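Sulfatase (Bacteroides fragilis CAG:558, PDB 6USS) probably hydrolyses sulfate esters as a calcium-dependent arylsulfatase of the gut microbiome, captured here as an engineered active-site variant. Local coordinates at residues F39-M44 with E293-S298; T49-W54 with N68-A73; E62-P67 with A287-I292; F230-L235 with H259-V264. The protein carries 1 engineered substitution. All blocks are in the same frame, centred on the assembly; numbering follows the deposited sequence.

Contact 1: F39-M44 with E293-S298. With CA (calcium ion), chain C.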
loop_
_atom_site.group_PDB
_atom_site.type_symbol
_atom_site.label_atom_id
_atom_site.label_comp_id
_atom_site.label_asym_id
_atom_site.label_seq_id
_atom_site.Cartn_x
_atom_site.Cartn_y
_atom_site.Cartn_z
ATOM N N PHE A 39 6.685 -19.116 0.517
ATOM C CA PHE A 39 6.728 -19.409 1.953
ATOM C C PHE A 39 8.206 -19.395 2.327
ATOM O O PHE A 39 8.973 -20.276 1.915
ATOM C CB PHE A 39 6.036 -20.743 2.238
ATOM C CG PHE A 39 5.885 -21.106 3.703
ATOM C CD1 PHE A 39 6.922 -21.707 4.401
ATOM C CD2 PHE A 39 4.676 -20.925 4.361
ATOM C CE1 PHE A 39 6.763 -22.086 5.741
ATOM C CE2 PHE A 39 4.511 -21.300 5.702
ATOM C CZ PHE A 39 5.554 -21.874 6.390
ATOM N N MET A 40 8.609 -18.367 3.078
ATOM C CA MET A 40 10.008 -18.098 3.407
ATOM C C MET A 40 10.205 -18.252 4.908
ATOM O O MET A 40 9.589 -17.524 5.700
ATOM C CB MET A 40 10.425 -16.691 2.964
ATOM C CG MET A 40 11.877 -16.352 3.258
ATOM S SD MET A 40 13.093 -17.161 2.179
ATOM C CE MET A 40 12.562 -16.542 0.586
ATOM N N VAL A 41 11.078 -19.180 5.293
ATOM C CA VAL A 41 11.445 -19.375 6.690
ATOM C C VAL A 41 12.745 -18.637 6.957
ATOM O O VAL A 41 13.601 -18.504 6.077
ATOM C CB VAL A 41 11.572 -20.873 7.020
ATOM C CG1 VAL A 41 11.740 -21.066 8.500
ATOM C CG2 VAL A 41 10.353 -21.616 6.500
ATOM N N ASP A 42 12.896 -18.141 8.179
ATOM C CA ASP A 42 14.076 -17.381 8.577
ATOM C C ASP A 42 15.111 -18.275 9.262
ATOM O O ASP A 42 14.774 -19.035 10.175
ATOM C CB ASP A 42 13.683 -16.246 9.518
ATOM C CG ASP A 42 14.766 -15.227 9.651
ATOM O OD1 ASP A 42 15.538 -15.096 8.677
ATOM O OD2 ASP A 42 14.856 -14.562 10.709
ATOM N N ASP A 43 16.372 -18.167 8.835
ATOM C CA ASP A 43 17.489 -18.849 9.497
ATOM C C ASP A 43 17.288 -20.362 9.581
ATOM O O ASP A 43 17.775 -21.006 10.514
ATOM C CB ASP A 43 17.736 -18.295 10.910
ATOM C CG ASP A 43 18.183 -16.840 10.910
ATOM O OD1 ASP A 43 18.503 -16.336 9.812
ATOM O OD2 ASP A 43 18.212 -16.213 12.005
ATOM N N MET A 44 16.573 -20.949 8.624
ATOM C CA MET A 44 16.352 -22.389 8.602
ATOM C C MET A 44 17.469 -23.080 7.811
ATOM O O MET A 44 17.762 -22.694 6.675
ATOM C CB MET A 44 14.976 -22.697 8.004
ATOM C CG MET A 44 14.660 -24.181 7.839
ATOM S SD MET A 44 13.101 -24.527 6.992
ATOM C CE MET A 44 13.112 -26.324 6.956
ATOM N N GLU A 293 8.642 -27.349 13.938
ATOM C CA GLU A 293 7.369 -28.011 13.702
ATOM C C GLU A 293 6.224 -27.015 13.609
ATOM O O GLU A 293 5.273 -27.243 12.856
ATOM C CB GLU A 293 7.084 -29.047 14.794
ATOM C CG GLU A 293 6.029 -30.074 14.346
ATOM C CD GLU A 293 5.512 -30.998 15.454
ATOM O OE1 GLU A 293 6.207 -31.188 16.477
ATOM O OE2 GLU A 293 4.401 -31.553 15.274
ATOM N N GLY A 294 6.298 -25.913 14.351
ATOM C CA GLY A 294 5.256 -24.904 14.258
ATOM C C GLY A 294 5.312 -24.151 12.943
ATOM O O GLY A 294 4.276 -23.762 12.397
ATOM N N MET A 295 6.521 -23.933 12.416
ATOM C CA MET A 295 6.648 -23.464 11.043
ATOM C C MET A 295 5.938 -24.419 10.095
ATOM O O MET A 295 5.147 -24.000 9.247
ATOM C CB MET A 295 8.126 -23.329 10.670
ATOM C CG MET A 295 8.372 -23.037 9.192
ATOM S SD MET A 295 8.483 -24.531 8.173
ATOM C CE MET A 295 9.967 -25.281 8.813
ATOM N N ASP A 296 6.208 -25.718 10.236
ATOM C CA ASP A 296 5.617 -26.709 9.348
ATOM C C ASP A 296 4.097 -26.791 9.515
ATOM O O ASP A 296 3.382 -27.090 8.547
ATOM C CB ASP A 296 6.264 -28.072 9.595
ATOM C CG ASP A 296 5.813 -29.124 8.583
ATOM O OD1 ASP A 296 6.417 -29.200 7.479
ATOM O OD2 ASP A 296 4.867 -29.880 8.894
ATOM N N LYS A 297 3.586 -26.545 10.730
ATOM C CA LYS A 297 2.140 -26.512 10.923
ATOM C C LYS A 297 1.525 -25.375 10.134
ATOM O O LYS A 297 0.436 -25.518 9.561
ATOM C CB LYS A 297 1.799 -26.365 12.404
ATOM C CG LYS A 297 0.311 -26.202 12.687
ATOM C CD LYS A 297 0.070 -25.832 14.155
ATOM C CE LYS A 297 -1.420 -25.718 14.495
ATOM N NZ LYS A 297 -2.142 -24.688 13.713
ATOM N N SER A 298 2.218 -24.233 10.093
ATOM C CA SER A 298 1.760 -23.115 9.278
ATOM C C SER A 298 1.680 -23.508 7.798
ATOM O O SER A 298 0.685 -23.212 7.118
ATOM C CB SER A 298 2.685 -21.916 9.500
ATOM O OG SER A 298 2.394 -20.845 8.616
HETATM CA CA CA C . 17.780 -14.846 8.243
#
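Phe39 opens the contact from strand 35-41, meeting helix 283-308 with the rim of its ring. CZ lies 3.6 Å from Met295 O and CE2 3.6 Å from Ser298 OG, both near the ring plane. The sulfur of Met295 also sits at the rim, 5.2 Å from the ring centroid and 79° off the normal, an edge-on Met-aromatic contact. Among the hydrogen-bond partners of Ser298 OG is Thr236 OG1 of helix 231-247. Two residues on, Val41 again faces the helix: CG2 reaches Met295 CG at 3.6 Å, the two side chains crossing at about a right angle. Asp42 and Asp43 then leave the helix and turn to the calcium ion, each binding it through OD1 at 2.3 Å. Cys88, the engineered residue, and Asp322 share this ion. Met44 comes back toward the helix with a fully extended chain, its SD 3.7 Å from Met295 CE. Met295 can serve all three neighbours because its chain is bent: chi2 turns SD aside and chi3 (-65°) folds CE round to Met44. Strand 39-41 and helix 293-298 run almost antiparallel, 173° between directions, with axes 10.6 Å apart. A helix packed against a central strand whose C-terminal end delivers metal-binding aspartates is characteristic of the alkaline phosphatase-like α/β fold of sulfatases.

Contact 2: T49-W54 with N68-A73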
loop_
_atom_site.group_PDB
_atom_site.type_symbol
_atom_site.label_atom_id
_atom_site.label_comp_id
_atom_site.label_asym_id
_atom_site.label_seq_id
_atom_site.Cartn_x
_atom_site.Cartn_y
_atom_site.Cartn_z
ATOM N N THR A 49 14.728 -30.082 9.106
ATOM C CA THR A 49 13.499 -30.625 8.551
ATOM C C THR A 49 13.591 -32.141 8.632
ATOM O O THR A 49 14.690 -32.705 8.702
ATOM C CB THR A 49 13.295 -30.160 7.097
ATOM O OG1 THR A 49 12.262 -30.931 6.461
ATOM C CG2 THR A 49 14.593 -30.321 6.302
ATOM N N SER A 50 12.428 -32.800 8.653
ATOM C CA SER A 50 12.432 -34.246 8.483
ATOM C C SER A 50 12.594 -34.658 7.024
ATOM O O SER A 50 12.863 -35.832 6.769
ATOM C CB SER A 50 11.163 -34.893 9.072
ATOM O OG SER A 50 9.966 -34.364 8.530
ATOM N N LEU A 51 12.459 -33.735 6.068
ATOM C CA LEU A 51 12.628 -34.087 4.650
ATOM C C LEU A 51 14.112 -34.113 4.286
ATOM O O LEU A 51 14.778 -33.077 4.386
ATOM C CB LEU A 51 11.890 -33.098 3.746
ATOM C CG LEU A 51 12.013 -33.268 2.217
ATOM C CD1 LEU A 51 11.412 -34.604 1.735
ATOM C CD2 LEU A 51 11.384 -32.089 1.465
ATOM N N PRO A 52 14.672 -35.267 3.850
ATOM C CA PRO A 52 16.118 -35.344 3.579
ATOM C C PRO A 52 16.470 -34.719 2.234
ATOM O O PRO A 52 16.094 -35.238 1.178
ATOM C CB PRO A 52 16.394 -36.858 3.597
ATOM C CG PRO A 52 15.139 -37.500 4.186
ATOM C CD PRO A 52 14.032 -36.589 3.750
ATOM N N PHE A 53 17.227 -33.604 2.278
ATOM C CA PHE A 53 17.746 -32.944 1.075
ATOM C C PHE A 53 19.086 -33.505 0.593
ATOM O O PHE A 53 19.464 -33.270 -0.561
ATOM C CB PHE A 53 17.901 -31.438 1.322
ATOM C CG PHE A 53 16.647 -30.666 1.084
ATOM C CD1 PHE A 53 16.459 -29.976 -0.106
ATOM C CD2 PHE A 53 15.631 -30.660 2.030
ATOM C CE1 PHE A 53 15.291 -29.289 -0.343
ATOM C CE2 PHE A 53 14.454 -29.966 1.800
ATOM C CZ PHE A 53 14.280 -29.280 0.608
ATOM N N TRP A 54 19.825 -34.190 1.463
ATOM C CA TRP A 54 21.030 -34.925 1.126
ATOM C C TRP A 54 20.653 -36.247 0.450
ATOM O O TRP A 54 19.480 -36.627 0.401
ATOM C CB TRP A 54 21.846 -35.183 2.396
ATOM C CG TRP A 54 23.249 -35.514 2.170
ATOM C CD1 TRP A 54 23.975 -35.282 1.039
ATOM C CD2 TRP A 54 24.139 -36.129 3.103
ATOM N NE1 TRP A 54 25.261 -35.726 1.207
ATOM C CE2 TRP A 54 25.389 -36.253 2.464
ATOM C CE3 TRP A 54 24.002 -36.594 4.408
ATOM C CZ2 TRP A 54 26.492 -36.824 3.085
ATOM C CZ3 TRP A 54 25.113 -37.150 5.035
ATOM C CH2 TRP A 54 26.336 -37.263 4.371
ATOM N N ASN A 68 4.432 -31.730 6.706
ATOM C CA ASN A 68 3.786 -30.981 5.628
ATOM C C ASN A 68 4.782 -30.615 4.522
ATOM O O ASN A 68 4.405 -30.550 3.346
ATOM C CB ASN A 68 3.111 -29.732 6.183
ATOM C CG ASN A 68 1.930 -30.048 7.092
ATOM O OD1 ASN A 68 0.898 -30.553 6.649
ATOM N ND2 ASN A 68 2.068 -29.712 8.370
ATOM N N MET A 69 6.052 -30.358 4.881
ATOM C CA MET A 69 7.109 -30.243 3.877
ATOM C C MET A 69 7.246 -31.535 3.064
ATOM O O MET A 69 7.456 -31.489 1.849
ATOM C CB MET A 69 8.450 -29.894 4.546
ATOM C CG MET A 69 8.565 -28.476 5.083
ATOM S SD MET A 69 10.188 -28.125 5.811
ATOM C CE MET A 69 11.306 -28.319 4.414
ATOM N N GLU A 70 7.161 -32.700 3.721
ATOM C CA GLU A 70 7.246 -33.966 2.993
ATOM C C GLU A 70 6.071 -34.122 2.037
ATOM O O GLU A 70 6.244 -34.516 0.875
ATOM C CB GLU A 70 7.280 -35.133 3.976
ATOM C CG GLU A 70 8.507 -35.210 4.830
ATOM C CD GLU A 70 8.413 -36.310 5.882
ATOM O OE1 GLU A 70 7.734 -37.328 5.626
ATOM O OE2 GLU A 70 9.027 -36.161 6.961
ATOM N N ARG A 71 4.864 -33.837 2.533
ATOM C CA ARG A 71 3.662 -33.770 1.707
ATOM C C ARG A 71 3.867 -32.871 0.480
ATOM O O ARG A 71 3.600 -33.280 -0.658
ATOM C CB ARG A 71 2.502 -33.271 2.582
ATOM C CG ARG A 71 1.114 -33.472 2.028
ATOM C CD ARG A 71 0.046 -33.340 3.121
ATOM N NE ARG A 71 -1.100 -32.552 2.667
ATOM C CZ ARG A 71 -1.432 -31.370 3.177
ATOM N NH1 ARG A 71 -0.700 -30.866 4.159
ATOM N NH2 ARG A 71 -2.487 -30.694 2.717
ATOM N N LEU A 72 4.332 -31.631 0.699
ATOM C CA LEU A 72 4.548 -30.701 -0.412
ATOM C C LEU A 72 5.566 -31.253 -1.411
ATOM O O LEU A 72 5.383 -31.133 -2.630
ATOM C CB LEU A 72 4.987 -29.336 0.128
ATOM C CG LEU A 72 5.119 -28.160 -0.855
ATOM C CD1 LEU A 72 3.772 -27.777 -1.432
ATOM C CD2 LEU A 72 5.777 -26.945 -0.202
ATOM N N ALA A 73 6.631 -31.894 -0.914
ATOM C CA ALA A 73 7.661 -32.407 -1.811
ATOM C C ALA A 73 7.142 -33.585 -2.628
ATOM O O ALA A 73 7.462 -33.700 -3.818
ATOM C CB ALA A 73 8.908 -32.796 -1.018
#
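Ser50 OG is gripped from two directions: it donates to Glu70 OE2 at 2.6 Å and is also hydrogen-bonded to the backbone N of Thr66. The carboxylate oxygen receives the serine through its anti lone pair, the one turned away from its partner oxygen. With chi1 at 56°, OG stands between the backbone N and the carbonyl carbon of its own residue, from where it meets the end of the extended Glu70 chain. The preceding residue forms an ST turn, in which Thr49 OG1 accepts from Leu51 N at 2.8 Å with an N-H...O angle of 163°. Thr66 OG1 is a second hydrogen-bond partner of that hydroxyl, so two bonds join the loop to Thr66, just before helix 67-74. Besides these bonds, apolar groups of the loop pack on the helix. Leu51 points at it and brings CD2 to 3.6 Å from Ala73 CB, one helical turn beyond Met69, while Leu51 CB passes Glu70 CG at 4.1 Å. Leu51 and Phe53 touch Ile361 on strand 357-363, where Leu72 of the helix meets Arg363; Met69 packs on Phe319 of strand 315-321. Met69 folds at chi3 (62°), which brings CE beside Thr49; this methyl lies 3.5 Å from Thr49 OG1 and, near the plane of the Phe53 ring, 4.4 Å from Phe53 CE2.

Contact 3: E62-P67 with A287-I292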
loop_
_atom_site.group_PDB
_atom_site.type_symbol
_atom_site.label_atom_id
_atom_site.label_comp_id
_atom_site.label_asym_id
_atom_site.label_seq_id
_atom_site.Cartn_x
_atom_site.Cartn_y
_atom_site.Cartn_z
ATOM N N GLU A 62 15.922 -37.607 11.257
ATOM C CA GLU A 62 15.209 -38.524 12.136
ATOM C C GLU A 62 14.502 -37.778 13.266
ATOM O O GLU A 62 13.396 -38.160 13.661
ATOM C CB GLU A 62 16.159 -39.588 12.700
ATOM C CG GLU A 62 16.851 -40.505 11.674
ATOM C CD GLU A 62 15.897 -41.440 10.916
ATOM O OE1 GLU A 62 14.655 -41.322 11.057
ATOM O OE2 GLU A 62 16.401 -42.303 10.164
ATOM N N VAL A 63 15.104 -36.708 13.796
ATOM C CA VAL A 63 14.521 -36.105 15.000
ATOM C C VAL A 63 13.474 -35.020 14.701
ATOM O O VAL A 63 12.499 -34.887 15.446
ATOM C CB VAL A 63 15.618 -35.568 15.953
ATOM C CG1 VAL A 63 16.661 -36.621 16.206
ATOM C CG2 VAL A 63 16.271 -34.273 15.446
ATOM N N TYR A 64 13.633 -34.242 13.632
ATOM C CA TYR A 64 12.678 -33.173 13.366
ATOM C C TYR A 64 11.408 -33.732 12.732
ATOM O O TYR A 64 11.374 -34.855 12.227
ATOM C CB TYR A 64 13.293 -32.104 12.455
ATOM C CG TYR A 64 14.509 -31.431 13.062
ATOM C CD1 TYR A 64 14.488 -30.978 14.381
ATOM C CD2 TYR A 64 15.672 -31.243 12.319
ATOM C CE1 TYR A 64 15.596 -30.370 14.951
ATOM C CE2 TYR A 64 16.787 -30.625 12.878
ATOM C CZ TYR A 64 16.747 -30.193 14.203
ATOM O OH TYR A 64 17.851 -29.580 14.779
ATOM N N GLU A 65 10.346 -32.937 12.772
ATOM C CA GLU A 65 9.058 -33.349 12.214
ATOM C C GLU A 65 8.496 -32.233 11.335
ATOM O O GLU A 65 7.897 -31.272 11.829
ATOM C CB GLU A 65 8.094 -33.737 13.322
ATOM C CG GLU A 65 8.548 -34.960 14.092
ATOM C CD GLU A 65 7.655 -35.263 15.275
ATOM O OE1 GLU A 65 6.515 -34.745 15.314
ATOM O OE2 GLU A 65 8.093 -36.006 16.178
ATOM N N THR A 66 8.694 -32.361 10.025
ATOM C CA THR A 66 8.087 -31.471 9.042
ATOM C C THR A 66 7.249 -32.317 8.085
ATOM O O THR A 66 7.587 -32.465 6.900
ATOM C CB THR A 66 9.142 -30.654 8.294
ATOM O OG1 THR A 66 10.096 -31.523 7.658
ATOM C CG2 THR A 66 9.866 -29.727 9.262
ATOM N N PRO A 67 6.152 -32.901 8.571
ATOM C CA PRO A 67 5.360 -33.778 7.694
ATOM C C PRO A 67 4.725 -33.031 6.538
ATOM O O PRO A 67 4.488 -33.640 5.485
ATOM C CB PRO A 67 4.297 -34.354 8.637
ATOM C CG PRO A 67 4.113 -33.252 9.672
ATOM C CD PRO A 67 5.507 -32.696 9.882
ATOM N N ALA A 287 13.485 -27.126 22.049
ATOM C CA ALA A 287 12.885 -25.856 21.649
ATOM C C ALA A 287 13.115 -25.573 20.162
ATOM O O ALA A 287 12.220 -25.054 19.478
ATOM C CB ALA A 287 13.419 -24.712 22.511
ATOM N N TYR A 288 14.300 -25.895 19.636
ATOM C CA TYR A 288 14.522 -25.699 18.207
ATOM C C TYR A 288 13.566 -26.567 17.395
ATOM O O TYR A 288 12.861 -26.072 16.506
ATOM C CB TYR A 288 15.983 -25.999 17.842
ATOM C CG TYR A 288 16.474 -25.346 16.548
ATOM C CD1 TYR A 288 16.578 -23.958 16.430
ATOM C CD2 TYR A 288 16.856 -26.120 15.455
ATOM C CE1 TYR A 288 17.037 -23.358 15.244
ATOM C CE2 TYR A 288 17.314 -25.533 14.275
ATOM C CZ TYR A 288 17.399 -24.151 14.177
ATOM O OH TYR A 288 17.851 -23.580 13.010
ATOM N N ALA A 289 13.513 -27.865 17.707
ATOM C CA ALA A 289 12.602 -28.780 17.021
ATOM C C ALA A 289 11.168 -28.272 17.050
ATOM O O ALA A 289 10.429 -28.411 16.065
ATOM C CB ALA A 289 12.677 -30.166 17.661
ATOM N N ALA A 290 10.761 -27.671 18.175
ATOM C CA ALA A 290 9.403 -27.171 18.304
ATOM C C ALA A 290 9.171 -25.951 17.412
ATOM O O ALA A 290 8.085 -25.800 16.836
ATOM C CB ALA A 290 9.106 -26.863 19.770
ATOM N N LEU A 291 10.180 -25.080 17.262
ATOM C CA LEU A 291 10.066 -23.984 16.298
ATOM C C LEU A 291 9.904 -24.523 14.884
ATOM O O LEU A 291 9.081 -24.025 14.109
ATOM C CB LEU A 291 11.291 -23.076 16.361
ATOM C CG LEU A 291 11.420 -22.173 17.576
ATOM C CD1 LEU A 291 12.423 -21.010 17.320
ATOM C CD2 LEU A 291 10.045 -21.669 17.966
ATOM N N ILE A 292 10.684 -25.554 14.542
ATOM C CA ILE A 292 10.635 -26.147 13.210
ATOM C C ILE A 292 9.253 -26.718 12.936
ATOM O O ILE A 292 8.713 -26.565 11.836
ATOM C CB ILE A 292 11.740 -27.213 13.066
ATOM C CG1 ILE A 292 13.112 -26.544 12.886
ATOM C CG2 ILE A 292 11.433 -28.177 11.936
ATOM C CD1 ILE A 292 14.284 -27.467 13.158
HETATM O O HOH W 1 10.691 -30.647 14.408
#
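Ile292 CD1 stands over the face of the Tyr64 ring, above its centre, 3.6 Å from the centroid and 10° off the normal, a CH-pi contact. Ile292 chi2 (162°) sets CD1 anti to its own CA, which extends the methyl outward to the ring. Val63 CG2 covers the opposite face, offset toward the rim, which places the ring between two aliphatic groups. Ala289 CB approaches in the ring plane instead, 3.8 Å from Tyr64 CD1. At the far end of the tyrosine, OH touches Tyr288 CD2 at 3.7 Å, lying at the edge of that second ring as the two side chains cross obliquely; the hydroxyl of Tyr288 itself bonds to Asp48. Thr66 adds a methyl-to-methyl contact, CG2 to Ile292 CG2 at 3.5 Å. One ordered water joins the backbones, accepting from Glu65 N at 2.8 Å and donating to Ala289 O at 2.8 Å. The bridge connects a loop amide to a helical carbonyl in a buried interface without a direct hydrogen bond. This linker between helices 59-63 and 67-74 thus lies along helix 283-308, with helix 273-279 alongside, where Tyr276 touches both Glu65 and Ala289.

Contact 4: F230-L235 with H259-V264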
loop_
_atom_site.group_PDB
_atom_site.type_symbol
_atom_site.label_atom_id
_atom_site.label_comp_id
_atom_site.label_asym_id
_atom_site.label_seq_id
_atom_site.Cartn_x
_atom_site.Cartn_y
_atom_site.Cartn_z
ATOM N N PHE A 230 1.149 -18.526 19.927
ATOM C CA PHE A 230 2.505 -18.450 19.387
ATOM C C PHE A 230 2.510 -17.655 18.074
ATOM O O PHE A 230 1.571 -17.741 17.278
ATOM C CB PHE A 230 3.038 -19.872 19.154
ATOM C CG PHE A 230 4.522 -20.019 19.370
ATOM C CD1 PHE A 230 5.062 -19.945 20.645
ATOM C CD2 PHE A 230 5.377 -20.235 18.300
ATOM C CE1 PHE A 230 6.426 -20.083 20.850
ATOM C CE2 PHE A 230 6.731 -20.368 18.500
ATOM C CZ PHE A 230 7.259 -20.295 19.783
ATOM N N VAL A 231 3.581 -16.878 17.840
ATOM C CA VAL A 231 3.529 -15.862 16.781
ATOM C C VAL A 231 3.370 -16.502 15.403
ATOM O O VAL A 231 2.667 -15.961 14.536
ATOM C CB VAL A 231 4.753 -14.921 16.839
ATOM C CG1 VAL A 231 6.014 -15.600 16.368
ATOM C CG2 VAL A 231 4.483 -13.688 15.981
ATOM N N SER A 232 4.008 -17.661 15.178
ATOM C CA SER A 232 3.826 -18.390 13.923
ATOM C C SER A 232 2.379 -18.791 13.709
ATOM O O SER A 232 1.933 -18.894 12.560
ATOM C CB SER A 232 4.713 -19.644 13.901
ATOM O OG SER A 232 6.002 -19.359 14.415
ATOM N N GLU A 233 1.650 -19.059 14.798
ATOM C CA GLU A 233 0.222 -19.341 14.697
ATOM C C GLU A 233 -0.550 -18.072 14.354
ATOM O O GLU A 233 -1.398 -18.072 13.446
ATOM C CB GLU A 233 -0.291 -19.953 16.007
ATOM C CG GLU A 233 -1.762 -20.412 16.009
ATOM C CD GLU A 233 -2.087 -21.432 14.911
ATOM O OE1 GLU A 233 -1.212 -22.253 14.544
ATOM O OE2 GLU A 233 -3.230 -21.416 14.399
ATOM N N ALA A 234 -0.246 -16.973 15.056
ATOM C CA ALA A 234 -0.886 -15.696 14.762
ATOM C C ALA A 234 -0.683 -15.303 13.306
ATOM O O ALA A 234 -1.620 -14.846 12.636
ATOM C CB ALA A 234 -0.339 -14.603 15.680
ATOM N N LEU A 235 0.536 -15.470 12.800
ATOM C CA LEU A 235 0.812 -15.109 11.416
ATOM C C LEU A 235 -0.021 -15.944 10.458
ATOM O O LEU A 235 -0.552 -15.422 9.470
ATOM C CB LEU A 235 2.308 -15.268 11.118
ATOM C CG LEU A 235 3.236 -14.288 11.841
ATOM C CD1 LEU A 235 4.700 -14.494 11.440
ATOM C CD2 LEU A 235 2.781 -12.853 11.558
ATOM N N HIS A 259 8.019 -16.080 7.534
ATOM C CA HIS A 259 7.959 -16.330 8.971
ATOM C C HIS A 259 9.070 -15.607 9.723
ATOM O O HIS A 259 10.168 -15.379 9.197
ATOM C CB HIS A 259 8.051 -17.831 9.263
ATOM C CG HIS A 259 6.732 -18.513 9.207
ATOM N ND1 HIS A 259 5.819 -18.437 10.235
ATOM C CD2 HIS A 259 6.141 -19.242 8.232
ATOM C CE1 HIS A 259 4.725 -19.098 9.901
ATOM N NE2 HIS A 259 4.897 -19.600 8.691
ATOM N N TYR A 260 8.769 -15.235 10.969
ATOM C CA TYR A 260 9.844 -14.831 11.865
ATOM C C TYR A 260 10.589 -16.046 12.411
ATOM O O TYR A 260 11.792 -15.956 12.685
ATOM C CB TYR A 260 9.299 -13.969 13.006
ATOM C CG TYR A 260 9.006 -12.562 12.573
ATOM C CD1 TYR A 260 10.024 -11.635 12.456
ATOM C CD2 TYR A 260 7.715 -12.164 12.267
ATOM C CE1 TYR A 260 9.771 -10.352 12.042
ATOM C CE2 TYR A 260 7.441 -10.876 11.843
ATOM C CZ TYR A 260 8.479 -9.963 11.735
ATOM O OH TYR A 260 8.244 -8.658 11.336
ATOM N N ALA A 261 9.891 -17.173 12.582
ATOM C CA ALA A 261 10.548 -18.444 12.856
ATOM C C ALA A 261 11.520 -18.775 11.727
ATOM O O ALA A 261 11.225 -18.538 10.554
ATOM C CB ALA A 261 9.498 -19.545 13.000
ATOM N N ILE A 262 12.676 -19.348 12.064
ATOM C CA ILE A 262 12.999 -19.877 13.383
ATOM C C ILE A 262 14.122 -19.076 14.046
ATOM O O ILE A 262 15.060 -19.639 14.618
ATOM C CB ILE A 262 13.377 -21.355 13.260
ATOM C CG1 ILE A 262 14.493 -21.523 12.212
ATOM C CG2 ILE A 262 12.140 -22.176 12.902
ATOM C CD1 ILE A 262 14.920 -22.973 11.959
ATOM N N HIS A 263 14.005 -17.753 13.942
ATOM C CA HIS A 263 14.989 -16.802 14.438
ATOM C C HIS A 263 15.097 -16.884 15.960
ATOM O O HIS A 263 14.174 -17.324 16.648
ATOM C CB HIS A 263 14.585 -15.385 14.010
ATOM C CG HIS A 263 15.707 -14.397 14.022
ATOM N ND1 HIS A 263 16.047 -13.670 15.146
ATOM C CD2 HIS A 263 16.573 -14.016 13.052
ATOM C CE1 HIS A 263 17.077 -12.888 14.867
ATOM N NE2 HIS A 263 17.413 -13.077 13.603
ATOM N N VAL A 264 16.235 -16.446 16.488
ATOM C CA VAL A 264 16.396 -16.351 17.939
ATOM C C VAL A 264 15.561 -15.179 18.447
ATOM O O VAL A 264 15.205 -14.288 17.657
ATOM C CB VAL A 264 17.874 -16.215 18.347
ATOM C CG1 VAL A 264 18.630 -17.502 18.009
ATOM C CG2 VAL A 264 18.535 -14.945 17.744
HETATM O O HOH W 2 6.775 -17.012 12.282
#
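Leu235 and Tyr260 make the apolar part of this contact: Leu235 CD1 lies near the plane of the tyrosine ring, at its edge, 3.9 Å from CD2, and the two side chains cross at about a right angle. Beside them the imidazole of His259 packs against the first turn of helix 231-247, with CE1 3.9 Å from Ser232 O near the ring plane and ND1 4.0 Å from Ser232 CB. Ala261 CB closes the row at 3.8 Å from Ser232 OG. No direct hydrogen bond joins the two segments; a water does so instead. It lies in the plane of the His259 ring, 2.7 Å from ND1, accepts from Ala261 N at 3.1 Å, and is hydrogen-bonded to Ser232 OG at a longer 3.3 Å. Ser232 can reach it because chi1 (-42°) swings OG to the side of its own backbone N. Farther out, His259 NE2 is hydrogen-bonded to Ser298 OG, so both ring nitrogens have polar partners and the rotation of the imidazole is constrained. Tyr260 OH is anchored on Ala188 O. A cis peptide precedes Ile262, and backbone bonds from Ala261 and Ile262 to Asp42 tie the loop to a calcium ligand. The contact therefore joins the N-terminal turn of helix 231-247 to the loop leaving strand 253-258, beside parallel strand 35-41 and with helix 283-308 in touch through Ile262.

All four contacts are buried, and none is touched by the other protein chain. Contact 1 lies nearest the chain's centre, contacts 2 and 3 farther out. Contacts 1 and 3 use successive turns of helix 283-308, the first against a strand and the second against a linker. Contact 2 adjoins both: Asp296 reaches Asn68 and Met69, while the threonine pair Thr49-Thr66 connects it to contact 3. Contact 4 meets contact 1 through the Lys297-Glu233 salt bridge. Sulfur and aromatic packing dominates contact 1, where the calcium site is held; contact 2 has a direct carboxylate-hydroxyl bond, whereas contacts 3 and 4 combine packing round aromatic rings with a water that bridges the segments.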